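Local coordinates for protein rhamnosidase B (Bacillus sp., PDB 2OKX) that hydrolyses terminal alpha-L-rhamnose from rhamnosides as a family 78 glycoside hydrolase, probably with inversion at the anomeric carbon, at residues S18-W23 against E388-T393; L95-S100 against Q148-V153; E809-A814 against T818-D823; M803-Y808 against P868-G873. One frame throughout, in Å; residues are numbered along the deposited sequence.

In the fold
The four contacts fall into two pairs on opposite sides of the chain's centre. Contacts 1 and 2 adjoin each other, about 9 Å between centres, at neighbouring strands 22-31 and 87-96 of one sheet; contacts 3 and 4, with centres about 8 Å apart, touch and share helix 801-813. Contacts 2 and 4 are buried and chiefly aromatic, one around a glycine in loops, the other between helices. Contacts 1 and 3 are partly buried. Contact 1 joins the loop entering one sheet to the turn before an edge strand of another, through an arginine, a leucine methyl and a water, whereas contact 3 is mainly an aliphatic seam between successive helices. Hydrogen bonds Tyr808–Asp823 and Ser18–His96 link the members of each pair.

Contact 1: residues S18-W23 against E388-T393; sequences SPRNEW and EPSLYT
Arg20 reaches Ser390 and Leu391 because its CG stands opposite the backbone N (chi1 175°) and the chain runs on extended to NE. Leu391 answers with CG placed anti to its own carbonyl carbon (chi1 -52°), which carries CD2 over one face of the guanidinium. The methyl is centred on that face, 3.0 Å above the plane, and the two side chains cross at about a right angle. Its closest atom there is NH1, 3.1 Å from Leu391 CD2, a tight fit of methyl against a flat charged group. Lower on the arginine, Arg20 CD passes Ser390 OG at 3.9 Å. A water completes the polar side: Arg20 NH2 donates to it over 3.1 Å, and it lies 2.9 Å from Ser390 O, to which it probably gives a proton. The same NH2 forms a salt bridge with Asp224, its strongest polar partner outside the two segments, while Leu391 also leans on Asn227 and Gln228 of helix 225-229. With a leucine in place of Arg20, Asp224 would probably lose its ionic mate, and the water the N-H donated by this side chain. The contact thus joins two beta-sheet regions of a multidomain enzyme, the loop entering strand 22-31 and the 3-10 turn that precedes strand 392-393, an outermost strand of its antiparallel sheet.

Contact 2: residues L95-S100 against Q148-V153; sequences LHFGVS and QGFGEV
At the end of strand 87-96, in the N-terminal all-beta domain, whose family assignment is consistent with a galactose-binding-like fold, Phe97 and Val99 meet Gly149 and Phe150 of the loop leading to strand 153-155. The nearest backbone approach is between Phe97 and Gly149. There the alpha carbon lies over one face of the Phe97 ring, displaced toward the rim, with Gly149 CA 4.1 Å from Phe97 CE1. Any beta carbon on Gly149 would collide with that same ring atom, so the absence of a side chain is what lets the loop come this close. Phe97 holds its ring there with CG anti to its carbonyl carbon (chi1 -57°), and Tyr104 stacks with it edge-to-face.

The Phe150 ring forms the second half of the contact. Its CE2 lies 3.5 Å from Phe97 O and 4.1 Å from Phe97 CB, so it touches both backbone and side chain of one residue. Farther round the rim, Val99 CG2 approaches CZ of Phe150 at 4.0 Å, near the ring plane, the two side chains crossing at about a right angle. Phe150 also rests against Asn21.

Between the loops sits one bridging water, giving a proton to Val99 O at 3.0 Å and another to Gln148 O at 3.2 Å; Gln148 O receives Arg143 as well. No direct hydrogen bond crosses the contact: carbon surfaces set how the loops fit, and the water supplies both buried carbonyls with a donor.

Contact 3: residues E809-A814 against T818-D823; sequences EALEKA and TLMLDD
Leu811 meets Met820 and Leu819 with its two methyls divided between them. With CG anti to the carbonyl carbon (chi1 -67°), the branch points across to the facing helix, and Leu811 CD1 settles against the backbone there, 3.6 Å from Met820 CA. CD2 of Leu811 turns the other way and touches CD2 of Leu819 at 3.6 Å, the side chains crossing at about a right angle. Beside this, the Met820 chain bends at its end (chi3 -65°) and brings CE over the start of Glu812, 4.0 Å from Glu812 N.

These residues line a helical hairpin of two successive antiparallel helices, consistent with the six-hairpin glycosidase family and its alpha/alpha barrel. Helices 809-813 and 818-823 run at 155° to each other, with axes 9.4 Å apart at closest.

Outside this shell, Glu812 is positioned by its carboxylate: OE2 is hydrogen-bonded to Ser875 and to Gln817, at the start of helix 817-833, and OE1 forms a salt bridge with Lys880. Met820 is backed by Phe871 and Ser875 of helix 868-876, and Leu819 by Tyr807.

Contact 4: residues M803-Y808 against P868-G873; sequences MSFFYY and PGYFLG
Phe805 and Tyr808 of one helix and Tyr870 and Phe871 of another form an aromatic cluster in the alpha/alpha barrel, where nearly parallel helices 803-808 and 868-873 come within 10.8 Å of each other, axis to axis, at closest. Two edge-to-face stacks run through Phe871. Its own edge points at the Phe805 ring, CE1 standing 3.6 Å above the centre of that ring, with planes at 66°. In turn the edge of Tyr808 faces the Phe871 ring, the planes at 85° and centroids 5.5 Å apart.

A CH-pi contact adds to this: Tyr808 CB lies 3.5 Å from the Phe871 centroid, almost straight above it. On the opposite face sits CD2 of Tyr870, so Phe871 is clamped on both sides; its CG, anti to the carbonyl carbon (chi1 -66°), puts it in the slot. A further apolar contact joins Phe805 CZ and Tyr870 CD2 at 3.7 Å, the ring planes nearly parallel but slid apart so that they barely overlap. Were this Phe871 ring cut back to an alanine, Phe805 and Tyr808 would probably lose their common partner and a gap would open between the helices.

Outside the cluster, Tyr808 OH is hydrogen-bonded to Asp823. Finally, CZ of Phe871 rests 3.4 Å from Phe805 O.

Contact 1: residues S18-W23 against E388-T393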
loop_
_atom_site.group_PDB
_atom_site.type_symbol
_atom_site.label_atom_id
_atom_site.label_comp_id
_atom_site.label_asym_id
_atom_site.label_seq_id
_atom_site.Cartn_x
_atom_site.Cartn_y
_atom_site.Cartn_z
ATOM N N SER A 18 -10.686 -19.158 -13.256
ATOM C CA SER A 18 -10.131 -18.177 -12.329
ATOM C C SER A 18 -9.867 -18.833 -10.977
ATOM O O SER A 18 -10.599 -18.620 -10.012
ATOM C CB SER A 18 -11.100 -17.000 -12.166
ATOM O OG SER A 18 -10.569 -16.004 -11.308
ATOM N N PRO A 19 -8.809 -19.648 -10.897
ATOM C CA PRO A 19 -8.459 -20.331 -9.653
ATOM C C PRO A 19 -7.939 -19.348 -8.611
ATOM O O PRO A 19 -7.423 -18.279 -8.950
ATOM C CB PRO A 19 -7.392 -21.323 -10.098
ATOM C CG PRO A 19 -6.692 -20.572 -11.186
ATOM C CD PRO A 19 -7.838 -19.962 -11.961
ATOM N N ARG A 20 -8.081 -19.715 -7.344
ATOM C CA ARG A 20 -7.617 -18.866 -6.258
ATOM C C ARG A 20 -6.121 -19.035 -6.026
ATOM O O ARG A 20 -5.615 -20.158 -5.977
ATOM C CB ARG A 20 -8.346 -19.216 -4.956
ATOM C CG ARG A 20 -7.833 -18.460 -3.721
ATOM C CD ARG A 20 -8.212 -19.201 -2.444
ATOM N NE ARG A 20 -7.733 -18.572 -1.210
ATOM C CZ ARG A 20 -8.303 -17.522 -0.621
ATOM N NH1 ARG A 20 -9.383 -16.953 -1.151
ATOM N NH2 ARG A 20 -7.817 -17.066 0.526
ATOM N N ASN A 21 -5.423 -17.911 -5.899
ATOM C CA ASN A 21 -3.995 -17.920 -5.594
ATOM C C ASN A 21 -3.221 -19.021 -6.321
ATOM O O ASN A 21 -2.614 -19.877 -5.688
ATOM C CB ASN A 21 -3.839 -18.083 -4.077
ATOM C CG ASN A 21 -2.401 -17.942 -3.602
ATOM O OD1 ASN A 21 -2.066 -18.357 -2.491
ATOM N ND2 ASN A 21 -1.556 -17.351 -4.427
ATOM N N GLU A 22 -3.235 -18.992 -7.650
ATOM C CA GLU A 22 -2.521 -20.002 -8.420
ATOM C C GLU A 22 -1.414 -19.407 -9.275
ATOM O O GLU A 22 -1.636 -18.457 -10.022
ATOM C CB GLU A 22 -3.490 -20.774 -9.328
ATOM C CG GLU A 22 -2.810 -21.828 -10.200
ATOM C CD GLU A 22 -3.790 -22.615 -11.057
ATOM O OE1 GLU A 22 -3.895 -22.338 -12.276
ATOM O OE2 GLU A 22 -4.463 -23.508 -10.501
ATOM N N TRP A 23 -0.219 -19.975 -9.159
ATOM C CA TRP A 23 0.920 -19.527 -9.949
ATOM C C TRP A 23 1.115 -20.559 -11.059
ATOM O O TRP A 23 1.320 -21.741 -10.792
ATOM C CB TRP A 23 2.166 -19.420 -9.061
ATOM C CG TRP A 23 2.058 -18.322 -8.029
ATOM C CD1 TRP A 23 0.962 -17.544 -7.767
ATOM C CD2 TRP A 23 3.085 -17.880 -7.131
ATOM N NE1 TRP A 23 1.245 -16.645 -6.765
ATOM C CE2 TRP A 23 2.540 -16.830 -6.357
ATOM C CE3 TRP A 23 4.414 -18.268 -6.907
ATOM C CZ2 TRP A 23 3.279 -16.162 -5.371
ATOM C CZ3 TRP A 23 5.148 -17.602 -5.925
ATOM C CH2 TRP A 23 4.577 -16.560 -5.172
ATOM N N GLU A 388 -13.744 -24.442 3.689
ATOM C CA GLU A 388 -13.170 -24.626 2.358
ATOM C C GLU A 388 -11.645 -24.718 2.470
ATOM O O GLU A 388 -10.986 -23.784 2.920
ATOM C CB GLU A 388 -13.562 -23.472 1.427
ATOM C CG GLU A 388 -13.137 -23.711 -0.022
ATOM C CD GLU A 388 -13.526 -22.586 -0.970
ATOM O OE1 GLU A 388 -13.216 -22.694 -2.179
ATOM O OE2 GLU A 388 -14.135 -21.595 -0.516
ATOM N N PRO A 389 -11.068 -25.859 2.061
ATOM C CA PRO A 389 -9.625 -26.126 2.102
ATOM C C PRO A 389 -8.698 -25.022 1.589
ATOM O O PRO A 389 -7.694 -24.714 2.224
ATOM C CB PRO A 389 -9.495 -27.406 1.285
ATOM C CG PRO A 389 -10.772 -28.122 1.607
ATOM C CD PRO A 389 -11.790 -27.011 1.489
ATOM N N SER A 390 -9.029 -24.434 0.444
ATOM C CA SER A 390 -8.194 -23.389 -0.139
ATOM C C SER A 390 -8.136 -22.102 0.692
ATOM O O SER A 390 -7.286 -21.240 0.453
ATOM C CB SER A 390 -8.665 -23.071 -1.560
ATOM O OG SER A 390 -9.985 -22.556 -1.567
ATOM N N LEU A 391 -9.026 -21.983 1.670
ATOM C CA LEU A 391 -9.077 -20.797 2.521
ATOM C C LEU A 391 -8.465 -21.093 3.882
ATOM O O LEU A 391 -8.598 -20.305 4.814
ATOM C CB LEU A 391 -10.535 -20.355 2.718
ATOM C CG LEU A 391 -11.394 -20.161 1.464
ATOM C CD1 LEU A 391 -12.794 -19.708 1.866
ATOM C CD2 LEU A 391 -10.745 -19.141 0.544
ATOM N N TYR A 392 -7.779 -22.224 3.986
ATOM C CA TYR A 392 -7.195 -22.649 5.251
ATOM C C TYR A 392 -5.785 -23.210 5.114
ATOM O O TYR A 392 -5.492 -23.945 4.170
ATOM C CB TYR A 392 -8.098 -23.723 5.866
ATOM C CG TYR A 392 -7.574 -24.351 7.131
ATOM C CD1 TYR A 392 -7.872 -23.803 8.377
ATOM C CD2 TYR A 392 -6.786 -25.503 7.088
ATOM C CE1 TYR A 392 -7.405 -24.387 9.548
ATOM C CE2 TYR A 392 -6.310 -26.094 8.256
ATOM C CZ TYR A 392 -6.625 -25.531 9.480
ATOM O OH TYR A 392 -6.176 -26.111 10.642
ATOM N N THR A 393 -4.916 -22.871 6.064
ATOM C CA THR A 393 -3.551 -23.391 6.058
ATOM C C THR A 393 -2.915 -23.391 7.443
ATOM O O THR A 393 -3.120 -22.473 8.236
ATOM C CB THR A 393 -2.617 -22.607 5.097
ATOM O OG1 THR A 393 -1.349 -23.279 5.026
ATOM C CG2 THR A 393 -2.392 -21.172 5.595
HETATM O O HOH W 1 -6.016 -19.124 1.989
#

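Contact 2: residues L95-S100 against Q148-V153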
loop_
_atom_site.group_PDB
_atom_site.type_symbol
_atom_site.label_atom_id
_atom_site.label_comp_id
_atom_site.label_asym_id
_atom_site.label_seq_id
_atom_site.Cartn_x
_atom_site.Cartn_y
_atom_site.Cartn_z
ATOM N N LEU A 95 0.861 -15.100 -12.018
ATOM C CA LEU A 95 0.213 -15.231 -10.721
ATOM C C LEU A 95 -1.234 -14.803 -10.921
ATOM O O LEU A 95 -1.487 -13.680 -11.350
ATOM C CB LEU A 95 0.853 -14.301 -9.679
ATOM C CG LEU A 95 2.314 -14.454 -9.246
ATOM C CD1 LEU A 95 3.245 -13.995 -10.368
ATOM C CD2 LEU A 95 2.547 -13.615 -7.994
ATOM N N HIS A 96 -2.183 -15.695 -10.658
ATOM C CA HIS A 96 -3.585 -15.312 -10.788
ATOM C C HIS A 96 -4.199 -15.325 -9.399
ATOM O O HIS A 96 -4.242 -16.362 -8.747
ATOM C CB HIS A 96 -4.367 -16.265 -11.691
ATOM C CG HIS A 96 -5.783 -15.837 -11.896
ATOM N ND1 HIS A 96 -6.120 -14.743 -12.666
ATOM C CD2 HIS A 96 -6.935 -16.272 -11.334
ATOM C CE1 HIS A 96 -7.417 -14.519 -12.561
ATOM N NE2 HIS A 96 -7.935 -15.432 -11.759
ATOM N N PHE A 97 -4.678 -14.171 -8.952
ATOM C CA PHE A 97 -5.254 -14.059 -7.620
ATOM C C PHE A 97 -6.594 -14.769 -7.456
ATOM O O PHE A 97 -6.826 -15.433 -6.448
ATOM C CB PHE A 97 -5.412 -12.582 -7.235
ATOM C CG PHE A 97 -4.125 -11.796 -7.276
ATOM C CD1 PHE A 97 -2.926 -12.370 -6.860
ATOM C CD2 PHE A 97 -4.120 -10.470 -7.699
ATOM C CE1 PHE A 97 -1.735 -11.632 -6.862
ATOM C CE2 PHE A 97 -2.939 -9.724 -7.705
ATOM C CZ PHE A 97 -1.745 -10.307 -7.285
ATOM N N GLY A 98 -7.474 -14.619 -8.444
ATOM C CA GLY A 98 -8.785 -15.242 -8.363
ATOM C C GLY A 98 -9.649 -14.564 -7.314
ATOM O O GLY A 98 -10.723 -15.053 -6.958
ATOM N N VAL A 99 -9.170 -13.427 -6.819
ATOM C CA VAL A 99 -9.870 -12.656 -5.793
ATOM C C VAL A 99 -9.585 -11.180 -6.042
ATOM O O VAL A 99 -8.446 -10.805 -6.324
ATOM C CB VAL A 99 -9.361 -13.029 -4.380
ATOM C CG1 VAL A 99 -10.036 -12.166 -3.326
ATOM C CG2 VAL A 99 -9.618 -14.500 -4.106
ATOM N N SER A 100 -10.611 -10.342 -5.952
ATOM C CA SER A 100 -10.423 -8.911 -6.172
ATOM C C SER A 100 -9.732 -8.252 -4.978
ATOM O O SER A 100 -9.832 -8.740 -3.854
ATOM C CB SER A 100 -11.776 -8.223 -6.409
ATOM O OG SER A 100 -12.404 -8.674 -7.600
ATOM N N GLN A 148 -4.218 -6.490 -0.709
ATOM C CA GLN A 148 -3.308 -7.159 -1.627
ATOM C C GLN A 148 -3.587 -8.600 -2.052
ATOM O O GLN A 148 -4.712 -9.083 -1.967
ATOM C CB GLN A 148 -1.900 -7.051 -1.040
ATOM C CG GLN A 148 -1.642 -5.696 -0.369
ATOM C CD GLN A 148 -0.170 -5.339 -0.326
ATOM O OE1 GLN A 148 0.357 -4.911 0.709
ATOM N NE2 GLN A 148 0.502 -5.508 -1.452
ATOM N N GLY A 149 -2.536 -9.270 -2.524
ATOM C CA GLY A 149 -2.659 -10.644 -2.981
ATOM C C GLY A 149 -2.462 -11.697 -1.909
ATOM O O GLY A 149 -3.181 -11.718 -0.913
ATOM N N PHE A 150 -1.471 -12.563 -2.100
ATOM C CA PHE A 150 -1.209 -13.644 -1.151
ATOM C C PHE A 150 0.259 -13.800 -0.768
ATOM O O PHE A 150 1.151 -13.554 -1.580
ATOM C CB PHE A 150 -1.681 -14.975 -1.752
ATOM C CG PHE A 150 -3.144 -15.010 -2.092
ATOM C CD1 PHE A 150 -4.066 -15.552 -1.202
ATOM C CD2 PHE A 150 -3.602 -14.495 -3.299
ATOM C CE1 PHE A 150 -5.423 -15.584 -1.507
ATOM C CE2 PHE A 150 -4.961 -14.519 -3.616
ATOM C CZ PHE A 150 -5.871 -15.065 -2.719
ATOM N N GLY A 151 0.494 -14.212 0.477
ATOM C CA GLY A 151 1.847 -14.471 0.945
ATOM C C GLY A 151 2.032 -15.928 0.565
ATOM O O GLY A 151 1.223 -16.769 0.957
ATOM N N GLU A 152 3.082 -16.248 -0.183
ATOM C CA GLU A 152 3.250 -17.619 -0.642
ATOM C C GLU A 152 3.908 -18.639 0.272
ATOM O O GLU A 152 4.598 -18.306 1.235
ATOM C CB GLU A 152 3.966 -17.632 -2.004
ATOM C CG GLU A 152 5.502 -17.514 -1.978
ATOM C CD GLU A 152 6.015 -16.076 -1.918
ATOM O OE1 GLU A 152 7.176 -15.852 -2.328
ATOM O OE2 GLU A 152 5.273 -15.179 -1.463
ATOM N N VAL A 153 3.641 -19.902 -0.049
ATOM C CA VAL A 153 4.202 -21.058 0.640
ATOM C C VAL A 153 4.646 -21.950 -0.517
ATOM O O VAL A 153 3.815 -22.424 -1.297
ATOM C CB VAL A 153 3.151 -21.796 1.484
ATOM C CG1 VAL A 153 3.724 -23.117 1.979
ATOM C CG2 VAL A 153 2.741 -20.935 2.667
HETATM O O HOH W 2 -6.303 -10.710 -4.273
#

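Contact 3: residues E809-A814 against T818-D823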
loop_
_atom_site.group_PDB
_atom_site.type_symbol
_atom_site.label_atom_id
_atom_site.label_comp_id
_atom_site.label_asym_id
_atom_site.label_seq_id
_atom_site.Cartn_x
_atom_site.Cartn_y
_atom_site.Cartn_z
ATOM N N GLU A 809 1.300 24.827 4.197
ATOM C CA GLU A 809 0.901 25.661 3.069
ATOM C C GLU A 809 0.266 26.932 3.632
ATOM O O GLU A 809 0.432 28.022 3.078
ATOM C CB GLU A 809 -0.092 24.925 2.164
ATOM C CG GLU A 809 0.547 23.873 1.255
ATOM C CD GLU A 809 -0.443 23.260 0.271
ATOM O OE1 GLU A 809 -1.336 22.501 0.706
ATOM O OE2 GLU A 809 -0.330 23.540 -0.939
ATOM N N ALA A 810 -0.451 26.784 4.744
ATOM C CA ALA A 810 -1.091 27.914 5.401
ATOM C C ALA A 810 -0.036 28.831 6.022
ATOM O O ALA A 810 -0.143 30.057 5.926
ATOM C CB ALA A 810 -2.063 27.422 6.481
ATOM N N LEU A 811 0.978 28.245 6.657
ATOM C CA LEU A 811 2.036 29.047 7.273
ATOM C C LEU A 811 2.816 29.816 6.204
ATOM O O LEU A 811 3.271 30.931 6.445
ATOM C CB LEU A 811 2.994 28.165 8.090
ATOM C CG LEU A 811 2.416 27.506 9.351
ATOM C CD1 LEU A 811 3.472 26.628 10.002
ATOM C CD2 LEU A 811 1.946 28.578 10.328
ATOM N N GLU A 812 2.962 29.219 5.027
ATOM C CA GLU A 812 3.671 29.872 3.931
ATOM C C GLU A 812 2.847 31.081 3.486
ATOM O O GLU A 812 3.376 32.176 3.301
ATOM C CB GLU A 812 3.849 28.903 2.759
ATOM C CG GLU A 812 4.395 29.550 1.491
ATOM C CD GLU A 812 5.813 30.087 1.654
ATOM O OE1 GLU A 812 6.215 30.936 0.836
ATOM O OE2 GLU A 812 6.530 29.661 2.586
ATOM N N LYS A 813 1.545 30.868 3.334
ATOM C CA LYS A 813 0.626 31.923 2.926
ATOM C C LYS A 813 0.621 33.054 3.957
ATOM O O LYS A 813 0.504 34.225 3.602
ATOM C CB LYS A 813 -0.786 31.344 2.782
ATOM C CG LYS A 813 -1.858 32.345 2.376
ATOM C CD LYS A 813 -3.215 31.658 2.265
ATOM C CE LYS A 813 -4.319 32.637 1.876
ATOM N NZ LYS A 813 -4.110 33.201 0.513
ATOM N N ALA A 814 0.754 32.692 5.229
ATOM C CA ALA A 814 0.760 33.669 6.314
ATOM C C ALA A 814 2.145 34.259 6.557
ATOM O O ALA A 814 2.311 35.135 7.405
ATOM C CB ALA A 814 0.242 33.026 7.592
ATOM N N THR A 818 9.415 30.540 9.908
ATOM C CA THR A 818 10.143 30.114 11.098
ATOM C C THR A 818 9.306 29.141 11.927
ATOM O O THR A 818 9.825 28.147 12.446
ATOM C CB THR A 818 10.555 31.324 11.961
ATOM O OG1 THR A 818 11.470 32.143 11.219
ATOM C CG2 THR A 818 11.237 30.859 13.247
ATOM N N LEU A 819 8.013 29.423 12.041
ATOM C CA LEU A 819 7.109 28.558 12.789
ATOM C C LEU A 819 7.022 27.209 12.077
ATOM O O LEU A 819 6.903 26.161 12.716
ATOM C CB LEU A 819 5.714 29.178 12.863
ATOM C CG LEU A 819 4.700 28.376 13.683
ATOM C CD1 LEU A 819 5.154 28.321 15.139
ATOM C CD2 LEU A 819 3.321 29.018 13.577
ATOM N N MET A 820 7.069 27.251 10.749
ATOM C CA MET A 820 7.016 26.044 9.935
ATOM C C MET A 820 8.243 25.191 10.248
ATOM O O MET A 820 8.127 23.988 10.484
ATOM C CB MET A 820 6.997 26.411 8.446
ATOM C CG MET A 820 6.868 25.222 7.501
ATOM S SD MET A 820 7.352 25.629 5.799
ATOM C CE MET A 820 6.084 26.816 5.352
ATOM N N LEU A 821 9.418 25.815 10.260
ATOM C CA LEU A 821 10.647 25.088 10.558
ATOM C C LEU A 821 10.628 24.474 11.950
ATOM O O LEU A 821 11.037 23.324 12.134
ATOM C CB LEU A 821 11.873 26.003 10.433
ATOM C CG LEU A 821 12.283 26.423 9.024
ATOM C CD1 LEU A 821 13.654 27.086 9.080
ATOM C CD2 LEU A 821 12.327 25.204 8.114
ATOM N N ASP A 822 10.168 25.234 12.936
ATOM C CA ASP A 822 10.122 24.705 14.291
ATOM C C ASP A 822 9.149 23.542 14.406
ATOM O O ASP A 822 9.384 22.607 15.172
ATOM C CB ASP A 822 9.763 25.799 15.297
ATOM C CG ASP A 822 10.912 26.757 15.544
ATOM O OD1 ASP A 822 12.082 26.347 15.383
ATOM O OD2 ASP A 822 10.651 27.915 15.915
ATOM N N ASP A 823 8.059 23.593 13.649
ATOM C CA ASP A 823 7.082 22.513 13.684
ATOM C C ASP A 823 7.718 21.265 13.071
ATOM O O ASP A 823 7.590 20.162 13.605
ATOM C CB ASP A 823 5.822 22.886 12.899
ATOM C CG ASP A 823 4.662 21.942 13.180
ATOM O OD1 ASP A 823 3.918 22.186 14.153
ATOM O OD2 ASP A 823 4.502 20.949 12.437
#

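Contact 4: residues M803-Y808 against P868-G873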
loop_
_atom_site.group_PDB
_atom_site.type_symbol
_atom_site.label_atom_id
_atom_site.label_comp_id
_atom_site.label_asym_id
_atom_site.label_seq_id
_atom_site.Cartn_x
_atom_site.Cartn_y
_atom_site.Cartn_z
ATOM N N MET A 803 -1.860 16.061 7.307
ATOM C CA MET A 803 -2.546 17.303 7.626
ATOM C C MET A 803 -1.506 18.404 7.832
ATOM O O MET A 803 -1.757 19.566 7.519
ATOM C CB MET A 803 -3.394 17.115 8.888
ATOM C CG MET A 803 -4.268 18.306 9.262
ATOM S SD MET A 803 -5.467 18.784 7.987
ATOM C CE MET A 803 -5.149 20.561 7.910
ATOM N N SER A 804 -0.337 18.035 8.354
ATOM C CA SER A 804 0.734 19.008 8.567
ATOM C C SER A 804 1.084 19.702 7.251
ATOM O O SER A 804 1.424 20.883 7.236
ATOM C CB SER A 804 1.991 18.326 9.123
ATOM O OG SER A 804 1.841 17.976 10.490
ATOM N N PHE A 805 0.996 18.964 6.148
ATOM C CA PHE A 805 1.317 19.517 4.832
ATOM C C PHE A 805 0.438 20.729 4.539
ATOM O O PHE A 805 0.930 21.780 4.120
ATOM C CB PHE A 805 1.112 18.457 3.744
ATOM C CG PHE A 805 1.721 18.819 2.413
ATOM C CD1 PHE A 805 1.240 19.897 1.676
ATOM C CD2 PHE A 805 2.770 18.066 1.891
ATOM C CE1 PHE A 805 1.792 20.224 0.435
ATOM C CE2 PHE A 805 3.332 18.379 0.653
ATOM C CZ PHE A 805 2.842 19.461 -0.079
ATOM N N PHE A 806 -0.863 20.573 4.751
ATOM C CA PHE A 806 -1.804 21.659 4.514
ATOM C C PHE A 806 -1.523 22.798 5.489
ATOM O O PHE A 806 -1.631 23.972 5.136
ATOM C CB PHE A 806 -3.242 21.147 4.667
ATOM C CG PHE A 806 -3.623 20.109 3.646
ATOM C CD1 PHE A 806 -3.679 20.432 2.295
ATOM C CD2 PHE A 806 -3.908 18.801 4.031
ATOM C CE1 PHE A 806 -4.011 19.467 1.337
ATOM C CE2 PHE A 806 -4.242 17.829 3.083
ATOM C CZ PHE A 806 -4.293 18.162 1.735
ATOM N N TYR A 807 -1.142 22.447 6.712
ATOM C CA TYR A 807 -0.829 23.445 7.730
ATOM C C TYR A 807 0.371 24.291 7.289
ATOM O O TYR A 807 0.385 25.513 7.471
ATOM C CB TYR A 807 -0.537 22.743 9.060
ATOM C CG TYR A 807 -0.109 23.655 10.191
ATOM C CD1 TYR A 807 -0.834 24.806 10.508
ATOM C CD2 TYR A 807 1.010 23.351 10.957
ATOM C CE1 TYR A 807 -0.448 25.629 11.565
ATOM C CE2 TYR A 807 1.402 24.162 12.013
ATOM C CZ TYR A 807 0.670 25.298 12.311
ATOM O OH TYR A 807 1.065 26.086 13.361
ATOM N N TYR A 808 1.370 23.641 6.699
ATOM C CA TYR A 808 2.558 24.355 6.234
ATOM C C TYR A 808 2.214 25.266 5.056
ATOM O O TYR A 808 2.774 26.356 4.923
ATOM C CB TYR A 808 3.668 23.369 5.848
ATOM C CG TYR A 808 4.161 22.506 7.002
ATOM C CD1 TYR A 808 3.953 22.887 8.329
ATOM C CD2 TYR A 808 4.845 21.311 6.763
ATOM C CE1 TYR A 808 4.413 22.094 9.397
ATOM C CE2 TYR A 808 5.309 20.516 7.818
ATOM C CZ TYR A 808 5.089 20.911 9.128
ATOM O OH TYR A 808 5.550 20.128 10.166
ATOM N N PRO A 868 8.408 17.915 4.285
ATOM C CA PRO A 868 9.709 18.596 4.225
ATOM C C PRO A 868 10.387 18.532 2.857
ATOM O O PRO A 868 11.103 19.460 2.473
ATOM C CB PRO A 868 10.521 17.892 5.314
ATOM C CG PRO A 868 9.455 17.495 6.312
ATOM C CD PRO A 868 8.367 16.966 5.415
ATOM N N GLY A 869 10.161 17.440 2.131
ATOM C CA GLY A 869 10.763 17.284 0.815
ATOM C C GLY A 869 10.304 18.349 -0.166
ATOM O O GLY A 869 10.962 18.608 -1.176
ATOM N N TYR A 870 9.168 18.968 0.132
ATOM C CA TYR A 870 8.622 20.019 -0.717
ATOM C C TYR A 870 8.878 21.405 -0.129
ATOM O O TYR A 870 9.387 22.285 -0.817
ATOM C CB TYR A 870 7.117 19.821 -0.895
ATOM C CG TYR A 870 6.400 20.991 -1.552
ATOM C CD1 TYR A 870 6.506 21.225 -2.927
ATOM C CD2 TYR A 870 5.607 21.849 -0.797
ATOM C CE1 TYR A 870 5.830 22.295 -3.536
ATOM C CE2 TYR A 870 4.929 22.918 -1.389
ATOM C CZ TYR A 870 5.045 23.133 -2.756
ATOM O OH TYR A 870 4.356 24.178 -3.331
ATOM N N PHE A 871 8.538 21.597 1.146
ATOM C CA PHE A 871 8.693 22.910 1.762
ATOM C C PHE A 871 10.097 23.448 1.972
ATOM O O PHE A 871 10.299 24.661 1.903
ATOM C CB PHE A 871 7.914 22.976 3.085
ATOM C CG PHE A 871 6.429 22.872 2.906
ATOM C CD1 PHE A 871 5.787 21.643 3.003
ATOM C CD2 PHE A 871 5.685 23.993 2.549
ATOM C CE1 PHE A 871 4.426 21.526 2.740
ATOM C CE2 PHE A 871 4.324 23.889 2.282
ATOM C CZ PHE A 871 3.691 22.653 2.375
ATOM N N LEU A 872 11.071 22.578 2.223
ATOM C CA LEU A 872 12.430 23.061 2.433
ATOM C C LEU A 872 12.966 23.688 1.146
ATOM O O LEU A 872 13.588 24.750 1.180
ATOM C CB LEU A 872 13.347 21.926 2.914
ATOM C CG LEU A 872 12.984 21.395 4.310
ATOM C CD1 LEU A 872 13.915 20.244 4.709
ATOM C CD2 LEU A 872 13.079 22.534 5.324
ATOM N N GLY A 873 12.710 23.045 0.013
ATOM C CA GLY A 873 13.176 23.599 -1.248
ATOM C C GLY A 873 12.339 24.781 -1.728
ATOM O O GLY A 873 12.867 25.717 -2.331
#